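Local coordinates for RNA-binding protein RMD9, mitochondrial (Saccharomyces cerevisiae S288C, PDB 7A9X) that binds a dodecameric RNA element in the 3'-UTR of mitochondrial mRNAs and takes part in the processing or stability of these messages, at residues Leu114-Leu119 with Ala171-Thr176; Asp134-Ser139 with Tyr475-Asp480; Val406-Ala411 with Tyr439-Lys444. All coordinates share one frame; numbering follows the deposited sequence.

The three contacts are worked examples of one theme: pieces of the chain that meet each other also hold the same RNA strand. Contact 1 lies toward the 5' part, where it reaches the phosphate of A4 of chain B, and its centre is about 38 Å from that of contact 3, across the middle of the chain. Contact 3 carries U10 and U11 of chain B, and contact 2 takes C12 of chain B, the next nucleotide; their centres are about 18 Å apart. These two touch directly, since Arg440 NE lies 2.6 Å from Asp480 OD1 in a salt bridge and its NH1 pairs with Asp134. Contacts 1 and 2 stay about 12 Å apart at their nearest atoms.

Contact 1 of 3, residues Leu114-Leu119 with Ala171-Thr176; sequences LLHNGL and ATHLLT. With nucleotides of chain B.
His116 and His173 meet edge to edge through like-named nitrogens, the ND1 of one lying 3.0 Å from the ND1 of the other in an almost straight hydrogen bond (176°). Either ring could supply the proton. Each nitrogen lies at the rim of the opposite ring and close to its plane, while the planes themselves are turned 64° apart; neither ring lies over the other. His116 reaches across because its CG is anti to the backbone N (chi1 -173°), which carries the imidazole toward the second helix. There the methyl of Thr176 packs against it, CG2 lying 3.6 Å from His116 CE1. The hydroxyl of Thr176 turns back to its own helix, with OG1 2.6 Å from Thr172 O, and leaves the methyl to serve the contact.

His173 NE2 donates to OP1 of A4 of chain B at 2.7 Å, again at the ring edge. At the other end His116 NE2 is bonded to Glu180, and a chain of hydrogen bonds thus links Glu180, the two imidazoles and the phosphate. If His116 NE2 also carries a proton, one of the rings is probably cationic; the carboxylate would be expected to polarise the pair. His113 stacks on His173 and helps to fix its plane. In the fold, the contact joins helix 105-128 to helix 168-180, the latter in the first assigned PPR repeat, with helices 52-59, 78-97 and 151-161 packed against the former and helix 209-223 against the latter.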
loop_
_atom_site.group_PDB
_atom_site.type_symbol
_atom_site.label_atom_id
_atom_site.label_comp_id
_atom_site.label_asym_id
_atom_site.label_seq_id
_atom_site.Cartn_x
_atom_site.Cartn_y
_atom_site.Cartn_z
ATOM N N LEU A 114 17.061 4.517 -12.047
ATOM C CA LEU A 114 16.880 5.620 -11.109
ATOM C C LEU A 114 15.403 5.896 -10.858
ATOM O O LEU A 114 14.986 6.084 -9.710
ATOM C CB LEU A 114 17.579 6.874 -11.634
ATOM C CG LEU A 114 17.443 8.114 -10.755
ATOM C CD1 LEU A 114 18.026 7.832 -9.381
ATOM C CD2 LEU A 114 18.124 9.308 -11.403
ATOM N N LEU A 115 14.597 5.928 -11.923
ATOM C CA LEU A 115 13.158 6.095 -11.754
ATOM C C LEU A 115 12.553 4.934 -10.976
ATOM O O LEU A 115 11.593 5.125 -10.222
ATOM C CB LEU A 115 12.483 6.237 -13.120
ATOM C CG LEU A 115 12.921 7.415 -13.996
ATOM C CD1 LEU A 115 12.296 7.319 -15.380
ATOM C CD2 LEU A 115 12.564 8.740 -13.340
ATOM N N HIS A 116 13.099 3.727 -11.146
ATOM C CA HIS A 116 12.642 2.597 -10.347
ATOM C C HIS A 116 12.918 2.832 -8.868
ATOM O O HIS A 116 12.036 2.629 -8.026
ATOM C CB HIS A 116 13.310 1.305 -10.823
ATOM C CG HIS A 116 12.767 0.069 -10.175
ATOM N ND1 HIS A 116 13.371 -1.164 -10.300
ATOM C CD2 HIS A 116 11.674 -0.125 -9.397
ATOM C CE1 HIS A 116 12.675 -2.063 -9.626
ATOM N NE2 HIS A 116 11.641 -1.458 -9.070
ATOM N N ASN A 117 14.134 3.271 -8.532
ATOM C CA ASN A 117 14.443 3.563 -7.137
ATOM C C ASN A 117 13.617 4.729 -6.611
ATOM O O ASN A 117 13.360 4.807 -5.405
ATOM C CB ASN A 117 15.936 3.845 -6.976
ATOM C CG ASN A 117 16.765 2.578 -6.967
ATOM O OD1 ASN A 117 16.241 1.479 -7.151
ATOM N ND2 ASN A 117 18.068 2.722 -6.754
ATOM N N GLY A 118 13.190 5.638 -7.491
ATOM C CA GLY A 118 12.282 6.690 -7.066
ATOM C C GLY A 118 10.938 6.144 -6.627
ATOM O O GLY A 118 10.388 6.565 -5.604
ATOM N N LEU A 119 10.388 5.200 -7.396
ATOM C CA LEU A 119 9.166 4.520 -6.977
ATOM C C LEU A 119 9.360 3.835 -5.633
ATOM O O LEU A 119 8.513 3.946 -4.739
ATOM C CB LEU A 119 8.742 3.500 -8.033
ATOM C CG LEU A 119 8.380 4.043 -9.415
ATOM C CD1 LEU A 119 8.265 2.911 -10.423
ATOM C CD2 LEU A 119 7.085 4.830 -9.347
ATOM N N ALA A 171 16.058 -2.977 -19.373
ATOM C CA ALA A 171 14.769 -3.581 -19.695
ATOM C C ALA A 171 14.105 -4.166 -18.455
ATOM O O ALA A 171 12.881 -4.079 -18.303
ATOM C CB ALA A 171 14.947 -4.656 -20.767
ATOM N N THR A 172 14.894 -4.762 -17.556
ATOM C CA THR A 172 14.321 -5.362 -16.355
ATOM C C THR A 172 13.768 -4.303 -15.410
ATOM O O THR A 172 12.693 -4.486 -14.826
ATOM C CB THR A 172 15.360 -6.220 -15.628
ATOM O OG1 THR A 172 16.541 -5.446 -15.385
ATOM C CG2 THR A 172 15.713 -7.445 -16.450
ATOM N N HIS A 173 14.495 -3.199 -15.224
ATOM C CA HIS A 173 13.989 -2.146 -14.349
ATOM C C HIS A 173 12.754 -1.473 -14.938
ATOM O O HIS A 173 11.883 -1.020 -14.186
ATOM C CB HIS A 173 15.080 -1.111 -14.068
ATOM C CG HIS A 173 16.147 -1.594 -13.134
ATOM N ND1 HIS A 173 15.965 -1.671 -11.769
ATOM C CD2 HIS A 173 17.411 -2.018 -13.368
ATOM C CE1 HIS A 173 17.069 -2.126 -11.204
ATOM N NE2 HIS A 173 17.963 -2.344 -12.152
ATOM N N LEU A 174 12.654 -1.403 -16.268
ATOM C CA LEU A 174 11.474 -0.808 -16.890
ATOM C C LEU A 174 10.239 -1.662 -16.637
ATOM O O LEU A 174 9.198 -1.156 -16.198
ATOM C CB LEU A 174 11.703 -0.631 -18.390
ATOM C CG LEU A 174 10.604 0.104 -19.162
ATOM C CD1 LEU A 174 10.679 1.605 -18.917
ATOM C CD2 LEU A 174 10.666 -0.209 -20.652
ATOM N N LEU A 175 10.344 -2.966 -16.910
ATOM C CA LEU A 175 9.234 -3.891 -16.726
ATOM C C LEU A 175 8.916 -4.132 -15.256
ATOM O O LEU A 175 7.742 -4.292 -14.909
ATOM C CB LEU A 175 9.544 -5.213 -17.432
ATOM C CG LEU A 175 9.821 -5.058 -18.929
ATOM C CD1 LEU A 175 10.517 -6.283 -19.496
ATOM C CD2 LEU A 175 8.524 -4.779 -19.659
ATOM N N THR A 176 9.931 -4.182 -14.389
ATOM C CA THR A 176 9.664 -4.319 -12.962
ATOM C C THR A 176 8.923 -3.103 -12.429
ATOM O O THR A 176 8.017 -3.234 -11.597
ATOM C CB THR A 176 10.964 -4.520 -12.188
ATOM O OG1 THR A 176 11.705 -5.610 -12.752
ATOM C CG2 THR A 176 10.649 -4.828 -10.725
ATOM P P A B 4 20.375 -3.936 -9.958
ATOM O OP1 A B 4 20.058 -3.956 -11.408
ATOM O OP2 A B 4 20.105 -2.711 -9.165
ATOM O "O5'" A B 4 19.595 -5.119 -9.228
ATOM C "C5'" A B 4 19.697 -6.464 -9.676
ATOM C "C4'" A B 4 19.553 -7.437 -8.531
ATOM O "O4'" A B 4 20.748 -7.406 -7.703
ATOM C "C3'" A B 4 18.419 -7.160 -7.555
ATOM O "O3'" A B 4 17.162 -7.621 -8.017
ATOM C "C2'" A B 4 18.898 -7.856 -6.288
ATOM O "O2'" A B 4 18.689 -9.258 -6.372
ATOM C "C1'" A B 4 20.400 -7.581 -6.346
ATOM N N9 A B 4 20.741 -6.348 -5.617
ATOM C C8 A B 4 21.133 -5.140 -6.141
ATOM N N7 A B 4 21.350 -4.220 -5.233
ATOM C C5 A B 4 21.078 -4.864 -4.032
ATOM C C6 A B 4 21.120 -4.431 -2.694
ATOM N N6 A B 4 21.469 -3.197 -2.324
ATOM N N1 A B 4 20.791 -5.323 -1.733
ATOM C C2 A B 4 20.442 -6.563 -2.101
ATOM N N3 A B 4 20.364 -7.088 -3.323
ATOM C C4 A B 4 20.699 -6.175 -4.254
#

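Contact 2 of 3, residues Asp134-Ser139 with Tyr475-Asp480; sequences DYDSQS and YIANAD. With nucleotides of chain B.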
loop_
_atom_site.group_PDB
_atom_site.type_symbol
_atom_site.label_atom_id
_atom_site.label_comp_id
_atom_site.label_asym_id
_atom_site.label_seq_id
_atom_site.Cartn_x
_atom_site.Cartn_y
_atom_site.Cartn_z
ATOM N N ASP A 134 -4.668 12.548 3.064
ATOM C CA ASP A 134 -6.022 12.489 2.534
ATOM C C ASP A 134 -5.998 12.417 1.011
ATOM O O ASP A 134 -5.159 13.034 0.349
ATOM C CB ASP A 134 -6.825 13.706 2.989
ATOM C CG ASP A 134 -6.899 13.824 4.497
ATOM O OD1 ASP A 134 -6.761 12.788 5.180
ATOM O OD2 ASP A 134 -7.097 14.948 5.001
ATOM N N TYR A 135 -6.941 11.654 0.457
ATOM C CA TYR A 135 -6.983 11.448 -0.988
ATOM C C TYR A 135 -7.318 12.728 -1.741
ATOM O O TYR A 135 -6.907 12.889 -2.895
ATOM C CB TYR A 135 -8.005 10.366 -1.340
ATOM C CG TYR A 135 -7.724 9.006 -0.745
ATOM C CD1 TYR A 135 -6.445 8.651 -0.339
ATOM C CD2 TYR A 135 -8.742 8.073 -0.596
ATOM C CE1 TYR A 135 -6.188 7.407 0.203
ATOM C CE2 TYR A 135 -8.496 6.827 -0.055
ATOM C CZ TYR A 135 -7.220 6.499 0.343
ATOM O OH TYR A 135 -6.974 5.260 0.881
ATOM N N ASP A 136 -8.071 13.633 -1.121
ATOM C CA ASP A 136 -8.547 14.829 -1.799
ATOM C C ASP A 136 -7.606 16.020 -1.656
ATOM O O ASP A 136 -7.878 17.074 -2.241
ATOM C CB ASP A 136 -9.938 15.212 -1.273
ATOM C CG ASP A 136 -9.934 15.529 0.210
ATOM O OD1 ASP A 136 -9.092 14.963 0.940
ATOM O OD2 ASP A 136 -10.770 16.348 0.647
ATOM N N SER A 137 -6.520 15.885 -0.901
ATOM C CA SER A 137 -5.574 16.969 -0.684
ATOM C C SER A 137 -4.280 16.698 -1.438
ATOM O O SER A 137 -4.014 15.576 -1.876
ATOM C CB SER A 137 -5.281 17.155 0.810
ATOM O OG SER A 137 -4.515 16.075 1.312
ATOM N N GLN A 138 -3.480 17.752 -1.599
ATOM C CA GLN A 138 -2.194 17.624 -2.272
ATOM C C GLN A 138 -1.235 16.805 -1.421
ATOM O O GLN A 138 -1.183 16.953 -0.197
ATOM C CB GLN A 138 -1.594 19.008 -2.551
ATOM C CG GLN A 138 -0.410 19.018 -3.530
ATOM C CD GLN A 138 0.911 18.600 -2.897
ATOM O OE1 GLN A 138 1.112 18.746 -1.692
ATOM N NE2 GLN A 138 1.815 18.072 -3.714
ATOM N N SER A 139 -0.462 15.944 -2.075
ATOM C CA SER A 139 0.494 15.113 -1.361
ATOM C C SER A 139 1.708 14.863 -2.240
ATOM O O SER A 139 1.576 14.649 -3.449
ATOM C CB SER A 139 -0.129 13.778 -0.939
ATOM O OG SER A 139 -0.310 12.927 -2.058
ATOM N N TYR A 475 -7.981 22.987 6.242
ATOM C CA TYR A 475 -9.428 23.046 6.095
ATOM C C TYR A 475 -10.006 21.666 6.402
ATOM O O TYR A 475 -9.303 20.761 6.861
ATOM C CB TYR A 475 -9.798 23.547 4.693
ATOM C CG TYR A 475 -8.998 24.759 4.256
ATOM C CD1 TYR A 475 -9.268 26.022 4.774
ATOM C CD2 TYR A 475 -7.967 24.638 3.333
ATOM C CE1 TYR A 475 -8.531 27.130 4.380
ATOM C CE2 TYR A 475 -7.226 25.739 2.933
ATOM C CZ TYR A 475 -7.513 26.983 3.459
ATOM O OH TYR A 475 -6.780 28.080 3.064
ATOM N N ILE A 476 -11.301 21.509 6.148
ATOM C CA ILE A 476 -12.010 20.269 6.439
ATOM C C ILE A 476 -11.961 19.377 5.206
ATOM O O ILE A 476 -12.435 19.760 4.131
ATOM C CB ILE A 476 -13.460 20.545 6.862
ATOM C CG1 ILE A 476 -13.492 21.289 8.199
ATOM C CG2 ILE A 476 -14.249 19.251 6.939
ATOM C CD1 ILE A 476 -14.889 21.532 8.726
ATOM N N ALA A 477 -11.396 18.184 5.361
ATOM C CA ALA A 477 -11.238 17.261 4.251
ATOM C C ALA A 477 -12.485 16.396 4.087
ATOM O O ALA A 477 -13.416 16.432 4.897
ATOM C CB ALA A 477 -9.996 16.396 4.453
ATOM N N ASN A 478 -12.497 15.602 3.012
ATOM C CA ASN A 478 -13.624 14.713 2.754
ATOM C C ASN A 478 -13.773 13.665 3.850
ATOM O O ASN A 478 -14.895 13.342 4.259
ATOM C CB ASN A 478 -13.463 14.037 1.393
ATOM C CG ASN A 478 -13.829 14.949 0.241
ATOM O OD1 ASN A 478 -14.532 15.947 0.417
ATOM N ND2 ASN A 478 -13.365 14.605 -0.954
ATOM N N ALA A 479 -12.655 13.123 4.341
ATOM C CA ALA A 479 -12.730 12.087 5.368
ATOM C C ALA A 479 -13.365 12.611 6.648
ATOM O O ALA A 479 -13.999 11.847 7.385
ATOM C CB ALA A 479 -11.339 11.521 5.654
ATOM N N ASP A 480 -13.216 13.908 6.928
ATOM C CA ASP A 480 -13.871 14.483 8.099
ATOM C C ASP A 480 -15.383 14.524 7.917
ATOM O O ASP A 480 -16.134 14.154 8.826
ATOM C CB ASP A 480 -13.321 15.884 8.371
ATOM C CG ASP A 480 -11.854 15.872 8.746
ATOM O OD1 ASP A 480 -11.468 15.042 9.595
ATOM O OD2 ASP A 480 -11.085 16.679 8.185
ATOM P P C B 12 -13.703 5.532 5.934
ATOM O OP1 C B 12 -15.185 5.482 5.935
ATOM O OP2 C B 12 -12.921 4.305 5.642
ATOM O "O5'" C B 12 -13.259 6.665 4.905
ATOM C "C5'" C B 12 -13.982 7.888 4.826
ATOM C "C4'" C B 12 -13.801 8.578 3.495
ATOM O "O4'" C B 12 -12.508 9.242 3.464
ATOM C "C3'" C B 12 -13.859 7.679 2.259
ATOM O "O3'" C B 12 -14.555 8.352 1.211
ATOM C "C2'" C B 12 -12.389 7.517 1.875
ATOM O "O2'" C B 12 -12.167 7.264 0.504
ATOM C "C1'" C B 12 -11.802 8.860 2.301
ATOM N N1 C B 12 -10.369 8.809 2.635
ATOM C C2 C B 12 -9.523 9.792 2.114
ATOM O O2 C B 12 -10.004 10.679 1.391
ATOM N N3 C B 12 -8.203 9.759 2.410
ATOM C C4 C B 12 -7.718 8.794 3.191
ATOM N N4 C B 12 -6.408 8.808 3.451
ATOM C C5 C B 12 -8.555 7.775 3.735
ATOM C C6 C B 12 -9.861 7.820 3.434
HETATM O O HOH W 1 -10.285 13.182 2.986
#
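A single water oxygen joins Asp136 to Ala479 and to the RNA: it accepts the backbone N-H of Ala479 at 2.7 Å, donates to Asp136 OD1, and donates to O2 of C12 of chain B at 3.0 Å, tying loop, helix start and base together. The other carboxylate oxygen, Asp136 OD2, accepts the backbone N-H of Asn478 at 3.0 Å. That N-H approaches from above the carboxylate plane, 43° out of it. Asp136 turns its CG into the crowded position between the backbone N and the carbonyl carbon (chi1 61°), which lifts the carboxylate from the type I turn of residues 134-137 toward the beginning of helix 478-486. The side-chain amide of Asn478 lies obliquely alongside, its plane 25° from the carboxylate and its ND2 3.5 Å from Asp136 CB. Nearby, Ala477 CB, on the N-cap residue of that helix, rests 3.3 Å from Asp134 OD2.

The base is also read by the loop itself. Tyr135 N donates to N3 of C12 of chain B at 3.0 Å and makes a weak bond to O2 of the same base, while the Tyr135 ring spreads one face over the pyrimidine, N3 standing 3.2 Å above its plane toward the rim. From the opposite segment, Ala479 CB packs against the ribose of C12 of chain B at O4'. Arg440 is the cation shared by Asp134 and Asp480, and Arg131 is a second partner of Asp134; together they probably offset the like charges of the two acids. An acid facing the amides of a helix start would be favoured electrostatically, and the joined loop and helix thereby present to the cytosine a direct donor for N3 and a water-bridged one for O2.

Contact 3 of 3, residues Val406-Ala411 with Tyr439-Lys444; sequences VMLTRA and YRILLK. With nucleotides of chain B.
Leu408 swings CG to the far side from its own nitrogen (chi1 179°), toward helix 436-445, and Ile441 places CG2 in the same relation to its own N while CG1 lies beside it. The two side chains lie alongside, pointing opposite ways, with Leu408 CD2 3.7 Å from Ile441 CG2. The same methyl meets Leu442 CD2 at 3.6 Å, Leu442 coming in perpendicular to Leu408. Ile441 CD1 also comes against Thr409 OG1, a hydroxyl bonded to Asn405 O.

Above this apolar seam lies the RNA. Ile441 CG1 touches the ribose of U11 of chain B, and Val406 CG2 that of U10 of chain B. Arg410, bent at chi2, directs NH2 to OP1 of U11 of chain B at 3.0 Å, nearly straight at 165°. Arg440, extended from CG to NE, carries NH1 to O2 of U11 of chain B, where it donates at 2.8 Å. An alanine here would take away that donor, and is likely to leave Asp480 without this cation and Asp134 with Arg131 but not its second arginine.

The segments run nearly parallel, their short axes 9.8 Å apart at 19°, and join the first helices of PPR repeats 7 and 8. Helix 357-374 packs on residues 406-411, helix 478-486 on residues 439-444, and helix 417-429 beneath both, touching Leu408 and Leu442.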
loop_
_atom_site.group_PDB
_atom_site.type_symbol
_atom_site.label_atom_id
_atom_site.label_comp_id
_atom_site.label_asym_id
_atom_site.label_seq_id
_atom_site.Cartn_x
_atom_site.Cartn_y
_atom_site.Cartn_z
ATOM N N VAL A 406 -7.450 0.541 13.978
ATOM C CA VAL A 406 -7.949 -0.617 13.238
ATOM C C VAL A 406 -8.945 -1.400 14.085
ATOM O O VAL A 406 -10.018 -1.790 13.609
ATOM C CB VAL A 406 -6.781 -1.510 12.782
ATOM C CG1 VAL A 406 -7.310 -2.763 12.110
ATOM C CG2 VAL A 406 -5.862 -0.750 11.848
ATOM N N MET A 407 -8.601 -1.639 15.352
ATOM C CA MET A 407 -9.496 -2.367 16.247
ATOM C C MET A 407 -10.855 -1.686 16.345
ATOM O O MET A 407 -11.895 -2.340 16.214
ATOM C CB MET A 407 -8.853 -2.489 17.630
ATOM C CG MET A 407 -9.595 -3.396 18.597
ATOM S SD MET A 407 -8.953 -3.284 20.278
ATOM C CE MET A 407 -7.217 -3.630 20.019
ATOM N N LEU A 408 -10.863 -0.368 16.563
ATOM C CA LEU A 408 -12.121 0.360 16.704
ATOM C C LEU A 408 -12.916 0.360 15.403
ATOM O O LEU A 408 -14.143 0.208 15.423
ATOM C CB LEU A 408 -11.847 1.791 17.163
ATOM C CG LEU A 408 -13.071 2.690 17.337
ATOM C CD1 LEU A 408 -14.038 2.092 18.348
ATOM C CD2 LEU A 408 -12.649 4.084 17.761
ATOM N N THR A 409 -12.239 0.538 14.267
ATOM C CA THR A 409 -12.930 0.546 12.980
ATOM C C THR A 409 -13.666 -0.767 12.746
ATOM O O THR A 409 -14.874 -0.782 12.483
ATOM C CB THR A 409 -11.931 0.796 11.848
ATOM O OG1 THR A 409 -11.222 2.021 12.081
ATOM C CG2 THR A 409 -12.654 0.871 10.513
ATOM N N ARG A 410 -12.946 -1.884 12.846
ATOM C CA ARG A 410 -13.537 -3.191 12.593
ATOM C C ARG A 410 -14.539 -3.604 13.665
ATOM O O ARG A 410 -15.392 -4.454 13.395
ATOM C CB ARG A 410 -12.432 -4.241 12.474
ATOM C CG ARG A 410 -11.375 -3.914 11.427
ATOM C CD ARG A 410 -11.943 -3.977 10.014
ATOM N NE ARG A 410 -10.929 -3.692 9.001
ATOM C CZ ARG A 410 -10.857 -2.558 8.309
ATOM N NH1 ARG A 410 -9.897 -2.386 7.411
ATOM N NH2 ARG A 410 -11.751 -1.598 8.508
ATOM N N ALA A 411 -14.467 -3.019 14.865
ATOM C CA ALA A 411 -15.393 -3.389 15.931
ATOM C C ALA A 411 -16.808 -2.873 15.697
ATOM O O ALA A 411 -17.700 -3.190 16.491
ATOM C CB ALA A 411 -14.881 -2.882 17.280
ATOM N N TYR A 439 -9.900 10.455 16.041
ATOM C CA TYR A 439 -11.066 11.315 16.209
ATOM C C TYR A 439 -12.045 11.156 15.054
ATOM O O TYR A 439 -13.260 11.267 15.255
ATOM C CB TYR A 439 -10.623 12.771 16.357
ATOM C CG TYR A 439 -9.704 13.007 17.540
ATOM C CD1 TYR A 439 -8.330 12.829 17.425
ATOM C CD2 TYR A 439 -10.211 13.404 18.772
ATOM C CE1 TYR A 439 -7.486 13.038 18.503
ATOM C CE2 TYR A 439 -9.373 13.618 19.856
ATOM C CZ TYR A 439 -8.012 13.434 19.714
ATOM O OH TYR A 439 -7.173 13.645 20.785
ATOM N N ARG A 440 -11.544 10.886 13.846
ATOM C CA ARG A 440 -12.437 10.580 12.733
ATOM C C ARG A 440 -13.192 9.279 12.977
ATOM O O ARG A 440 -14.407 9.211 12.759
ATOM C CB ARG A 440 -11.647 10.502 11.426
ATOM C CG ARG A 440 -11.258 11.850 10.850
ATOM C CD ARG A 440 -10.342 11.698 9.650
ATOM N NE ARG A 440 -10.022 12.989 9.050
ATOM C CZ ARG A 440 -9.123 13.164 8.086
ATOM N NH1 ARG A 440 -8.446 12.126 7.611
ATOM N NH2 ARG A 440 -8.901 14.378 7.602
ATOM N N ILE A 441 -12.490 8.241 13.435
ATOM C CA ILE A 441 -13.126 6.943 13.640
ATOM C C ILE A 441 -14.092 6.998 14.816
ATOM O O ILE A 441 -15.171 6.394 14.777
ATOM C CB ILE A 441 -12.057 5.853 13.836
ATOM C CG1 ILE A 441 -11.157 5.770 12.602
ATOM C CG2 ILE A 441 -12.713 4.508 14.106
ATOM C CD1 ILE A 441 -9.902 4.966 12.823
ATOM N N LEU A 442 -13.724 7.721 15.879
ATOM C CA LEU A 442 -14.612 7.847 17.031
ATOM C C LEU A 442 -15.934 8.495 16.640
ATOM O O LEU A 442 -16.996 8.108 17.141
ATOM C CB LEU A 442 -13.922 8.645 18.138
ATOM C CG LEU A 442 -12.858 7.895 18.945
ATOM C CD1 LEU A 442 -12.014 8.863 19.755
ATOM C CD2 LEU A 442 -13.513 6.875 19.860
ATOM N N LEU A 443 -15.893 9.480 15.741
ATOM C CA LEU A 443 -17.135 10.042 15.218
ATOM C C LEU A 443 -17.863 9.033 14.340
ATOM O O LEU A 443 -19.081 8.858 14.467
ATOM C CB LEU A 443 -16.849 11.323 14.436
ATOM C CG LEU A 443 -18.054 11.976 13.751
ATOM C CD1 LEU A 443 -19.119 12.353 14.771
ATOM C CD2 LEU A 443 -17.627 13.194 12.945
ATOM N N LYS A 444 -17.133 8.358 13.448
ATOM C CA LYS A 444 -17.745 7.366 12.571
ATOM C C LYS A 444 -18.406 6.246 13.363
ATOM O O LYS A 444 -19.441 5.714 12.943
ATOM C CB LYS A 444 -16.690 6.793 11.621
ATOM C CG LYS A 444 -17.227 5.837 10.563
ATOM C CD LYS A 444 -16.088 5.118 9.848
ATOM C CE LYS A 444 -16.554 4.455 8.561
ATOM N NZ LYS A 444 -17.708 3.539 8.760
ATOM P P U B 11 -10.189 1.956 7.346
ATOM O OP1 U B 11 -11.423 1.127 7.400
ATOM O OP2 U B 11 -9.356 1.939 6.117
ATOM O "O5'" U B 11 -10.589 3.468 7.652
ATOM C "C5'" U B 11 -11.427 3.798 8.747
ATOM C "C4'" U B 11 -11.528 5.289 8.936
ATOM O "O4'" U B 11 -10.248 5.818 9.374
ATOM C "C3'" U B 11 -11.850 6.100 7.691
ATOM O "O3'" U B 11 -13.227 6.093 7.361
ATOM C "C2'" U B 11 -11.309 7.477 8.046
ATOM O "O2'" U B 11 -12.195 8.156 8.923
ATOM C "C1'" U B 11 -10.050 7.108 8.831
ATOM N N1 U B 11 -8.851 7.071 7.966
ATOM C C2 U B 11 -8.291 8.274 7.575
ATOM O O2 U B 11 -8.736 9.360 7.908
ATOM N N3 U B 11 -7.180 8.158 6.778
ATOM C C4 U B 11 -6.590 6.988 6.342
ATOM O O4 U B 11 -5.592 7.042 5.622
ATOM C C5 U B 11 -7.230 5.790 6.788
ATOM C C6 U B 11 -8.312 5.872 7.565
ATOM P P U B 10 -5.592 1.137 4.910
ATOM O OP1 U B 10 -6.713 0.391 4.281
ATOM O OP2 U B 10 -5.197 2.458 4.358
ATOM O "O5'" U B 10 -5.937 1.322 6.456
ATOM C "C5'" U B 10 -6.571 0.291 7.200
ATOM C "C4'" U B 10 -6.937 0.770 8.582
ATOM O "O4'" U B 10 -5.741 1.238 9.251
ATOM C "C3'" U B 10 -7.896 1.952 8.633
ATOM O "O3'" U B 10 -9.254 1.543 8.585
ATOM C "C2'" U B 10 -7.530 2.652 9.939
ATOM O "O2'" U B 10 -8.199 2.057 11.040
ATOM C "C1'" U B 10 -6.032 2.359 10.054
ATOM N N1 U B 10 -5.184 3.489 9.610
ATOM C C2 U B 10 -4.682 4.332 10.584
ATOM O O2 U B 10 -4.915 4.185 11.770
ATOM N N3 U B 10 -3.894 5.354 10.114
ATOM C C4 U B 10 -3.565 5.609 8.798
ATOM O O4 U B 10 -2.845 6.571 8.532
ATOM C C5 U B 10 -4.122 4.691 7.851
ATOM C C6 U B 10 -4.890 3.686 8.280
HETATM O O HOH W 2 -16.262 0.709 9.784
#